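Local coordinates for protein sortase (Actinomyces oris, PDB 2XWG) that probably joins pilin subunits into fimbriae as a membrane-anchored class C sortase, and binds calcium ions, at residues D76-S81 against S220-V225; Q90-E95 against V129-G134; D170-S175 against L181-N186. All coordinates share one frame; numbering follows the deposited sequence.

Contact 1 of 3, residues D76-S81 against S220-V225; sequences DPWLES and SHRLLV. With CA (calcium ion), chain F.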
loop_
_atom_site.group_PDB
_atom_site.type_symbol
_atom_site.label_atom_id
_atom_site.label_comp_id
_atom_site.label_asym_id
_atom_site.label_seq_id
_atom_site.Cartn_x
_atom_site.Cartn_y
_atom_site.Cartn_z
ATOM N N ASP A 76 13.300 -0.134 1.961
ATOM C CA ASP A 76 12.431 -1.022 2.742
ATOM C C ASP A 76 11.544 -0.251 3.746
ATOM O O ASP A 76 12.005 0.687 4.410
ATOM C CB ASP A 76 13.273 -2.068 3.473
ATOM C CG ASP A 76 12.432 -3.079 4.254
ATOM O OD1 ASP A 76 11.687 -3.893 3.643
ATOM O OD2 ASP A 76 12.556 -3.091 5.493
ATOM N N PRO A 77 10.266 -0.644 3.855
ATOM C CA PRO A 77 9.360 0.019 4.802
ATOM C C PRO A 77 9.844 -0.034 6.254
ATOM O O PRO A 77 9.503 0.857 7.023
ATOM C CB PRO A 77 8.047 -0.765 4.640
ATOM C CG PRO A 77 8.112 -1.312 3.242
ATOM C CD PRO A 77 9.566 -1.656 3.038
ATOM N N TRP A 78 10.629 -1.049 6.610
ATOM C CA TRP A 78 11.050 -1.249 7.995
ATOM C C TRP A 78 12.450 -0.745 8.313
ATOM O O TRP A 78 12.921 -0.881 9.436
ATOM C CB TRP A 78 10.934 -2.728 8.379
ATOM C CG TRP A 78 9.506 -3.204 8.423
ATOM C CD1 TRP A 78 8.699 -3.290 9.529
ATOM C CD2 TRP A 78 8.707 -3.632 7.314
ATOM N NE1 TRP A 78 7.457 -3.759 9.170
ATOM C CE2 TRP A 78 7.436 -3.978 7.819
ATOM C CE3 TRP A 78 8.946 -3.768 5.950
ATOM C CZ2 TRP A 78 6.414 -4.449 7.009
ATOM C CZ3 TRP A 78 7.926 -4.241 5.143
ATOM C CH2 TRP A 78 6.675 -4.574 5.676
ATOM N N LEU A 79 13.117 -0.169 7.328
ATOM C CA LEU A 79 14.412 0.443 7.563
ATOM C C LEU A 79 14.228 1.526 8.612
ATOM O O LEU A 79 14.727 1.433 9.743
ATOM C CB LEU A 79 14.932 1.094 6.282
ATOM C CG LEU A 79 16.359 1.622 6.426
ATOM C CD1 LEU A 79 17.316 0.423 6.413
ATOM C CD2 LEU A 79 16.728 2.621 5.341
ATOM N N GLU A 80 13.493 2.552 8.208
ATOM C CA GLU A 80 13.200 3.691 9.058
ATOM C C GLU A 80 11.945 3.451 9.914
ATOM O O GLU A 80 10.944 2.906 9.442
ATOM C CB GLU A 80 13.036 4.938 8.186
ATOM C CG GLU A 80 12.900 6.220 8.978
ATOM C CD GLU A 80 13.873 6.263 10.152
ATOM O OE1 GLU A 80 14.913 5.544 10.092
ATOM O OE2 GLU A 80 13.592 7.009 11.129
ATOM N N SER A 81 11.997 3.836 11.181
ATOM C CA SER A 81 10.837 3.634 12.042
ATOM C C SER A 81 10.098 4.941 12.330
ATOM O O SER A 81 8.977 4.920 12.830
ATOM C CB SER A 81 11.242 2.967 13.358
ATOM O OG SER A 81 11.826 3.908 14.240
ATOM N N SER A 220 13.565 -12.049 8.005
ATOM C CA SER A 220 14.817 -11.968 7.276
ATOM C C SER A 220 14.529 -11.508 5.862
ATOM O O SER A 220 15.412 -10.989 5.185
ATOM C CB SER A 220 15.496 -13.340 7.225
ATOM O OG SER A 220 14.792 -14.170 6.318
ATOM N N HIS A 221 13.293 -11.705 5.415
ATOM C CA HIS A 221 12.884 -11.302 4.062
ATOM C C HIS A 221 11.593 -10.448 4.019
ATOM O O HIS A 221 11.159 -9.920 5.036
ATOM C CB HIS A 221 12.735 -12.533 3.169
ATOM C CG HIS A 221 14.018 -13.269 2.936
ATOM N ND1 HIS A 221 14.522 -14.190 3.832
ATOM C CD2 HIS A 221 14.899 -13.227 1.906
ATOM C CE1 HIS A 221 15.655 -14.684 3.362
ATOM N NE2 HIS A 221 15.910 -14.112 2.198
ATOM N N ARG A 222 11.011 -10.311 2.824
ATOM C CA ARG A 222 9.748 -9.614 2.609
ATOM C C ARG A 222 8.864 -10.411 1.684
ATOM O O ARG A 222 9.321 -10.869 0.658
ATOM C CB ARG A 222 9.982 -8.274 1.934
ATOM C CG ARG A 222 10.883 -7.361 2.689
ATOM C CD ARG A 222 10.445 -7.218 4.111
ATOM N NE ARG A 222 11.345 -6.297 4.794
ATOM C CZ ARG A 222 12.078 -6.617 5.852
ATOM N NH1 ARG A 222 12.018 -7.849 6.353
ATOM N NH2 ARG A 222 12.862 -5.702 6.418
ATOM N N LEU A 223 7.589 -10.553 2.018
ATOM C CA LEU A 223 6.663 -11.212 1.112
ATOM C C LEU A 223 5.875 -10.155 0.326
ATOM O O LEU A 223 5.280 -9.261 0.916
ATOM C CB LEU A 223 5.745 -12.138 1.897
ATOM C CG LEU A 223 4.483 -12.550 1.159
ATOM C CD1 LEU A 223 4.857 -13.572 0.115
ATOM C CD2 LEU A 223 3.464 -13.134 2.131
ATOM N N LEU A 224 5.904 -10.234 -1.005
ATOM C CA LEU A 224 5.271 -9.239 -1.869
ATOM C C LEU A 224 4.183 -9.902 -2.648
ATOM O O LEU A 224 4.463 -10.731 -3.495
ATOM C CB LEU A 224 6.244 -8.639 -2.884
ATOM C CG LEU A 224 7.609 -8.031 -2.523
ATOM C CD1 LEU A 224 7.923 -6.875 -3.444
ATOM C CD2 LEU A 224 7.712 -7.553 -1.111
ATOM N N VAL A 225 2.942 -9.526 -2.372
ATOM C CA VAL A 225 1.804 -9.997 -3.128
ATOM C C VAL A 225 1.339 -8.840 -3.999
ATOM O O VAL A 225 0.989 -7.776 -3.491
ATOM C CB VAL A 225 0.670 -10.433 -2.189
ATOM C CG1 VAL A 225 -0.664 -10.551 -2.947
ATOM C CG2 VAL A 225 1.026 -11.737 -1.482
HETATM CA CA CA F . 9.197 3.330 7.491
HETATM O O HOH W 1 11.384 3.300 5.697
HETATM O O HOH W 2 9.391 6.153 7.801
#
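Asp-76 and Arg-222 lock the loop 76-81 onto strand 221-229 through a two-pronged salt bridge. The guanidinium presents its side rather than its end: NE gives a nearly straight bond of 2.7 Å to Asp-76 OD1 (171° at the hydrogen), while NH2 reaches Asp-76 OD2 at 2.8 Å. Both oxygens lie close to the guanidinium plane, but the carboxylate is turned 38° against it, which leaves NH2 above the carboxylate plane. Asp-76 holds CG opposite its backbone N (chi1 -177°), and that sends the acid out of the loop toward the strand.

Further hydrogen bonds hold both charged groups in place. Trp-78 N donates to Asp-76 OD2 at 3.0 Å, closing an Asx turn, and comes from the face opposite to NH2. On the strand, Arg-222 NH1 bonds to His-221 O at 2.6 Å, which ties down the far side of the guanidinium.

Packing across the contact is slighter. The six-membered part of the Trp-78 indole passes the arginine, with CE3 3.7 Å from Arg-222 NE, and Pro-77 CB lies over the rim of one indole face.

A calcium ion bound by Pro-77 O at 2.5 Å, Glu-80 O, Thr-120 and two waters probably steadies the turn. Trp-78 also meets His-151 and Cys-213, the predicted catalytic pair. An Asp-Pro-aromatic segment laid over that pair, with its acid bridged to an arginine, is the lid characteristic of class C, pilus-building sortases, consistent with a closed active-site cleft.

Contact 2 of 3, residues Q90-E95 against V129-G134; sequences QAYLHE and VGHLFG. With CA (calcium ion), chain G.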
loop_
_atom_site.group_PDB
_atom_site.type_symbol
_atom_site.label_atom_id
_atom_site.label_comp_id
_atom_site.label_asym_id
_atom_site.label_seq_id
_atom_site.Cartn_x
_atom_site.Cartn_y
_atom_site.Cartn_z
ATOM N N GLN A 90 5.486 16.532 3.684
ATOM C CA GLN A 90 4.388 17.344 4.157
ATOM C C GLN A 90 3.423 17.548 3.015
ATOM O O GLN A 90 2.220 17.593 3.219
ATOM C CB GLN A 90 4.873 18.688 4.684
ATOM C CG GLN A 90 5.587 18.615 6.012
ATOM C CD GLN A 90 4.777 17.898 7.079
ATOM O OE1 GLN A 90 5.294 17.024 7.784
ATOM N NE2 GLN A 90 3.508 18.271 7.214
ATOM N N ALA A 91 3.935 17.676 1.800
ATOM C CA ALA A 91 3.028 17.875 0.677
ATOM C C ALA A 91 2.149 16.638 0.538
ATOM O O ALA A 91 0.970 16.720 0.192
ATOM C CB ALA A 91 3.797 18.138 -0.610
ATOM N N TYR A 92 2.742 15.495 0.840
ATOM C CA TYR A 92 2.085 14.206 0.678
ATOM C C TYR A 92 0.980 14.060 1.717
ATOM O O TYR A 92 -0.098 13.567 1.423
ATOM C CB TYR A 92 3.144 13.102 0.766
ATOM C CG TYR A 92 2.687 11.721 1.189
ATOM C CD1 TYR A 92 2.103 10.852 0.289
ATOM C CD2 TYR A 92 2.913 11.266 2.477
ATOM C CE1 TYR A 92 1.716 9.601 0.667
ATOM C CE2 TYR A 92 2.539 10.012 2.862
ATOM C CZ TYR A 92 1.945 9.184 1.957
ATOM O OH TYR A 92 1.582 7.923 2.354
ATOM N N LEU A 93 1.240 14.535 2.921
ATOM C CA LEU A 93 0.254 14.456 3.984
ATOM C C LEU A 93 -1.051 15.133 3.600
ATOM O O LEU A 93 -2.104 14.849 4.176
ATOM C CB LEU A 93 0.811 15.100 5.245
ATOM C CG LEU A 93 1.314 14.176 6.350
ATOM C CD1 LEU A 93 1.916 12.905 5.791
ATOM C CD2 LEU A 93 2.318 14.928 7.209
ATOM N N HIS A 94 -0.984 16.045 2.640
ATOM C CA HIS A 94 -2.168 16.794 2.251
ATOM C C HIS A 94 -3.005 16.003 1.255
ATOM O O HIS A 94 -4.172 16.301 1.057
ATOM C CB HIS A 94 -1.797 18.153 1.649
ATOM C CG HIS A 94 -1.678 19.251 2.655
ATOM N ND1 HIS A 94 -0.464 19.799 3.021
ATOM C CD2 HIS A 94 -2.619 19.912 3.369
ATOM C CE1 HIS A 94 -0.664 20.748 3.917
ATOM N NE2 HIS A 94 -1.963 20.838 4.147
ATOM N N GLU A 95 -2.423 14.994 0.624
ATOM C CA GLU A 95 -3.205 14.202 -0.309
ATOM C C GLU A 95 -4.104 13.239 0.447
ATOM O O GLU A 95 -3.747 12.756 1.515
ATOM C CB GLU A 95 -2.304 13.468 -1.286
ATOM C CG GLU A 95 -1.438 14.410 -2.099
ATOM C CD GLU A 95 -2.251 15.236 -3.084
ATOM O OE1 GLU A 95 -3.447 14.922 -3.289
ATOM O OE2 GLU A 95 -1.689 16.191 -3.665
ATOM N N VAL A 129 -2.767 -0.572 8.199
ATOM C CA VAL A 129 -1.909 -0.716 7.043
ATOM C C VAL A 129 -1.290 0.645 6.711
ATOM O O VAL A 129 -1.994 1.663 6.649
ATOM C CB VAL A 129 -2.715 -1.243 5.840
ATOM C CG1 VAL A 129 -1.862 -1.218 4.601
ATOM C CG2 VAL A 129 -3.217 -2.662 6.115
ATOM N N GLY A 130 0.027 0.683 6.519
ATOM C CA GLY A 130 0.699 1.929 6.199
ATOM C C GLY A 130 0.977 2.008 4.715
ATOM O O GLY A 130 1.355 1.027 4.090
ATOM N N HIS A 131 0.789 3.181 4.138
ATOM C CA HIS A 131 1.060 3.370 2.726
ATOM C C HIS A 131 2.458 3.910 2.488
ATOM O O HIS A 131 2.892 4.863 3.149
ATOM C CB HIS A 131 0.077 4.344 2.137
ATOM C CG HIS A 131 0.437 4.761 0.754
ATOM N ND1 HIS A 131 1.048 5.964 0.478
ATOM C CD2 HIS A 131 0.305 4.119 -0.428
ATOM C CE1 HIS A 131 1.258 6.057 -0.824
ATOM N NE2 HIS A 131 0.816 4.950 -1.395
ATOM N N LEU A 132 3.160 3.315 1.525
ATOM C CA LEU A 132 4.582 3.586 1.355
ATOM C C LEU A 132 4.869 4.888 0.615
ATOM O O LEU A 132 4.760 4.947 -0.614
ATOM C CB LEU A 132 5.269 2.418 0.661
ATOM C CG LEU A 132 6.785 2.473 0.708
ATOM C CD1 LEU A 132 7.234 2.700 2.132
ATOM C CD2 LEU A 132 7.373 1.199 0.182
ATOM N N PHE A 133 5.242 5.921 1.377
ATOM C CA PHE A 133 5.604 7.209 0.812
ATOM C C PHE A 133 6.649 7.002 -0.266
ATOM O O PHE A 133 7.680 6.373 -0.044
ATOM C CB PHE A 133 6.118 8.150 1.894
ATOM C CG PHE A 133 6.647 9.470 1.371
ATOM C CD1 PHE A 133 5.792 10.404 0.799
ATOM C CD2 PHE A 133 7.997 9.787 1.494
ATOM C CE1 PHE A 133 6.269 11.622 0.328
ATOM C CE2 PHE A 133 8.485 10.996 1.027
ATOM C CZ PHE A 133 7.610 11.927 0.445
ATOM N N GLY A 134 6.363 7.517 -1.453
ATOM C CA GLY A 134 7.217 7.279 -2.591
ATOM C C GLY A 134 6.469 6.508 -3.644
ATOM O O GLY A 134 6.848 6.554 -4.810
HETATM CA CA CA G . -6.373 17.357 -0.085
#
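Tyr-92, on helix 87-93, meets His-131 with its hydroxyl and Phe-133 with one face of its ring. The hydroxyl takes the histidine: Tyr-92 OH lies 2.8 Å from His-131 ND1 in a hydrogen bond whose donor may be either group. The two rings approach rim to rim, their planes 23° apart, and the oxygen comes to the edge of the imidazole, near its plane. The near end of the tyrosine takes the phenylalanine instead. Phe-133 CD1 sits over one face of the phenol, 3.4 Å from Tyr-92 CG, and Phe-133 CE1 is 3.5 Å from Tyr-92 CB. Here the planes make 58° and the centroids stand 4.9 Å apart, an oblique meeting of two side chains that run past one another in opposing senses.

The three rings form an aromatic cluster that seats the N-terminal helical part of this sortase against the beta-barrel, at the end where strand 129-131 runs out into a loop. Tyr-89 and Tyr-65 extend the cluster, and His-118 meets Tyr-92 edge-to-face.

The polar rims within this largely buried cluster are also held. Tyr-92 OH has a second partner in Gly-119 N, while His-131 NE2 bonds to Ser-136 O, so both ring nitrogens are engaged and the imidazole's rotation is fixed. The first torsion of Tyr-92 (chi1 156°) keeps CG roughly anti to N and carries the ring on toward His-131. Two residues on, His-94 O binds a calcium ion at 2.7 Å, alongside Glu-58 and Asp-97.

Contact 3 of 3, residues D170-S175 against L181-N186; sequences DVFYVS and LKYEVN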
loop_
_atom_site.group_PDB
_atom_site.type_symbol
_atom_site.label_atom_id
_atom_site.label_comp_id
_atom_site.label_asym_id
_atom_site.label_seq_id
_atom_site.Cartn_x
_atom_site.Cartn_y
_atom_site.Cartn_z
ATOM N N ASP A 170 -6.493 -14.850 -6.305
ATOM C CA ASP A 170 -7.140 -14.306 -5.118
ATOM C C ASP A 170 -7.393 -12.807 -5.317
ATOM O O ASP A 170 -6.685 -12.112 -6.054
ATOM C CB ASP A 170 -6.343 -14.585 -3.834
ATOM C CG ASP A 170 -6.688 -15.936 -3.212
ATOM O OD1 ASP A 170 -7.814 -16.428 -3.468
ATOM O OD2 ASP A 170 -5.843 -16.508 -2.472
ATOM N N VAL A 171 -8.424 -12.322 -4.650
ATOM C CA VAL A 171 -8.948 -11.008 -4.930
ATOM C C VAL A 171 -8.843 -10.138 -3.693
ATOM O O VAL A 171 -8.990 -10.645 -2.586
ATOM C CB VAL A 171 -10.399 -11.168 -5.364
ATOM C CG1 VAL A 171 -11.284 -10.194 -4.663
ATOM C CG2 VAL A 171 -10.499 -11.053 -6.874
ATOM N N PHE A 172 -8.523 -8.855 -3.877
ATOM C CA PHE A 172 -8.713 -7.840 -2.832
ATOM C C PHE A 172 -9.284 -6.542 -3.373
ATOM O O PHE A 172 -9.239 -6.293 -4.582
ATOM C CB PHE A 172 -7.447 -7.554 -2.009
ATOM C CG PHE A 172 -6.269 -7.078 -2.806
ATOM C CD1 PHE A 172 -5.337 -7.988 -3.314
ATOM C CD2 PHE A 172 -6.043 -5.738 -2.981
ATOM C CE1 PHE A 172 -4.231 -7.564 -4.012
ATOM C CE2 PHE A 172 -4.942 -5.290 -3.686
ATOM C CZ PHE A 172 -4.030 -6.209 -4.209
ATOM N N TYR A 173 -9.820 -5.722 -2.466
ATOM C CA TYR A 173 -10.499 -4.488 -2.841
ATOM C C TYR A 173 -9.954 -3.343 -2.047
ATOM O O TYR A 173 -9.823 -3.448 -0.843
ATOM C CB TYR A 173 -11.968 -4.582 -2.513
ATOM C CG TYR A 173 -12.675 -5.723 -3.174
ATOM C CD1 TYR A 173 -13.262 -5.569 -4.412
ATOM C CD2 TYR A 173 -12.780 -6.955 -2.548
ATOM C CE1 TYR A 173 -13.935 -6.609 -5.024
ATOM C CE2 TYR A 173 -13.465 -7.999 -3.141
ATOM C CZ TYR A 173 -14.042 -7.814 -4.380
ATOM O OH TYR A 173 -14.714 -8.854 -4.989
ATOM N N VAL A 174 -9.677 -2.232 -2.710
ATOM C CA VAL A 174 -9.203 -1.036 -2.037
ATOM C C VAL A 174 -10.224 0.104 -2.226
ATOM O O VAL A 174 -10.339 0.641 -3.326
ATOM C CB VAL A 174 -7.837 -0.632 -2.589
ATOM C CG1 VAL A 174 -7.314 0.615 -1.885
ATOM C CG2 VAL A 174 -6.856 -1.791 -2.445
ATOM N N SER A 175 -10.971 0.448 -1.175
ATOM C CA SER A 175 -11.929 1.565 -1.223
ATOM C C SER A 175 -11.370 2.898 -0.721
ATOM O O SER A 175 -10.751 2.960 0.337
ATOM C CB SER A 175 -13.189 1.226 -0.436
ATOM O OG SER A 175 -13.844 0.136 -1.054
ATOM N N LEU A 181 -11.928 -0.300 -5.658
ATOM C CA LEU A 181 -11.059 -0.827 -6.688
ATOM C C LEU A 181 -10.833 -2.325 -6.478
ATOM O O LEU A 181 -10.342 -2.732 -5.427
ATOM C CB LEU A 181 -9.715 -0.119 -6.609
ATOM C CG LEU A 181 -9.673 1.396 -6.445
ATOM C CD1 LEU A 181 -8.232 1.836 -6.553
ATOM C CD2 LEU A 181 -10.535 2.118 -7.484
ATOM N N LYS A 182 -11.181 -3.147 -7.465
ATOM C CA LYS A 182 -10.917 -4.570 -7.361
ATOM C C LYS A 182 -9.577 -4.904 -7.980
ATOM O O LYS A 182 -9.347 -4.558 -9.140
ATOM C CB LYS A 182 -12.003 -5.363 -8.071
ATOM C CG LYS A 182 -11.850 -6.866 -7.972
ATOM C CD LYS A 182 -12.988 -7.560 -8.703
ATOM C CE LYS A 182 -12.984 -9.054 -8.463
ATOM N NZ LYS A 182 -13.967 -9.776 -9.353
ATOM N N TYR A 183 -8.698 -5.567 -7.218
ATOM C CA TYR A 183 -7.439 -6.121 -7.751
ATOM C C TYR A 183 -7.411 -7.649 -7.683
ATOM O O TYR A 183 -7.987 -8.243 -6.773
ATOM C CB TYR A 183 -6.231 -5.558 -7.009
ATOM C CG TYR A 183 -6.091 -4.081 -7.200
ATOM C CD1 TYR A 183 -6.805 -3.206 -6.427
ATOM C CD2 TYR A 183 -5.257 -3.566 -8.161
ATOM C CE1 TYR A 183 -6.698 -1.856 -6.606
ATOM C CE2 TYR A 183 -5.130 -2.225 -8.343
ATOM C CZ TYR A 183 -5.862 -1.365 -7.567
ATOM O OH TYR A 183 -5.757 -0.001 -7.743
ATOM N N GLU A 184 -6.751 -8.284 -8.647
ATOM C CA GLU A 184 -6.593 -9.732 -8.628
ATOM C C GLU A 184 -5.102 -10.054 -8.488
ATOM O O GLU A 184 -4.271 -9.447 -9.163
ATOM C CB GLU A 184 -7.186 -10.350 -9.899
ATOM C CG GLU A 184 -7.006 -11.869 -10.004
ATOM C CD GLU A 184 -7.523 -12.457 -11.329
ATOM O OE1 GLU A 184 -7.173 -11.913 -12.409
ATOM O OE2 GLU A 184 -8.274 -13.465 -11.285
ATOM N N VAL A 185 -4.758 -10.981 -7.594
ATOM C CA VAL A 185 -3.355 -11.305 -7.325
ATOM C C VAL A 185 -2.726 -12.037 -8.506
ATOM O O VAL A 185 -3.231 -13.069 -8.950
ATOM C CB VAL A 185 -3.219 -12.186 -6.080
ATOM C CG1 VAL A 185 -1.778 -12.629 -5.885
ATOM C CG2 VAL A 185 -3.735 -11.459 -4.864
ATOM N N ASN A 186 -1.623 -11.515 -9.025
ATOM C CA ASN A 186 -1.000 -12.170 -10.162
ATOM C C ASN A 186 0.516 -12.294 -10.046
ATOM O O ASN A 186 1.196 -12.558 -11.039
ATOM C CB ASN A 186 -1.379 -11.476 -11.469
ATOM C CG ASN A 186 -0.687 -10.135 -11.639
ATOM O OD1 ASN A 186 0.227 -9.778 -10.879
ATOM N ND2 ASN A 186 -1.106 -9.388 -12.659
#
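Phe-172 and Tyr-183 face each other across an antiparallel hairpin, and their interlocking sets the shape of its buried side. The phenylalanine ring does not stack on the tyrosine ring; the planes are nearly parallel, 17° apart, but slid so far that they barely overlap. The bump that fills the face is Tyr-183 CB, 3.8 Å from the Phe-172 ring centroid in a CH-pi contact. This follows from the rarer rotamer of Phe-172, whose CG lies between its backbone N and carbonyl carbon (chi1 59°) and carries the ring across toward the partner strand. Val-185 CG2 closes the ring's edge, 4.0 Å from Phe-172 CE1. At the other end Val-174 CG2 comes to 4.2 Å from Tyr-183 CE1, and Leu-181 lies opposite Val-174. Val-208 and Leu-210 of strand 206-214 continue this packing against Phe-172.

On the reverse face the side chains of Tyr-173 and Lys-182 run alongside one another in the same sense. The fully extended lysine follows the ring, its CG 3.6 Å from Tyr-173 CE1, and its CE then rests against Val-171 CG2 at 3.6 Å.

Between the two faces the backbone ladder sets the register: Phe-172 with Tyr-183 and Val-174 with Leu-181 are hydrogen-bonded pairs, and Val-185 N bonds to Asp-170 O at 2.7 Å. Tyr-183 OH hydrogen-bonds to Asp-206, beyond the hairpin. Aromatic and branched carbon on one face and lysine methylenes on the other imply that the hairpin can bury its first face in the barrel while the lysine's charge stays with the partly exposed face, probably on the solvent side.

How the contacts relate
All three contacts reach the same sheet, but each uses a different chemistry. Contact 3 is built within it, by backbone bonds and mainly apolar side-chain packing between neighbouring strands, and has one buried and one more exposed face. Contacts 1 and 2 fasten N-terminal segments onto the sheet from outside: contact 1, partly buried, by a charged pair beside the predicted catalytic residues, and contact 2, more deeply enclosed, by an aromatic cluster with one hydroxyl-to-imidazole bond. Each of these two has its own calcium ion. Pro-77 packs on Leu-132 between contacts 1 and 2, and Val-225 on Val-185 between contacts 1 and 3; contacts 2 and 3 flank the chain's centre, nearest atoms about 9 Å apart.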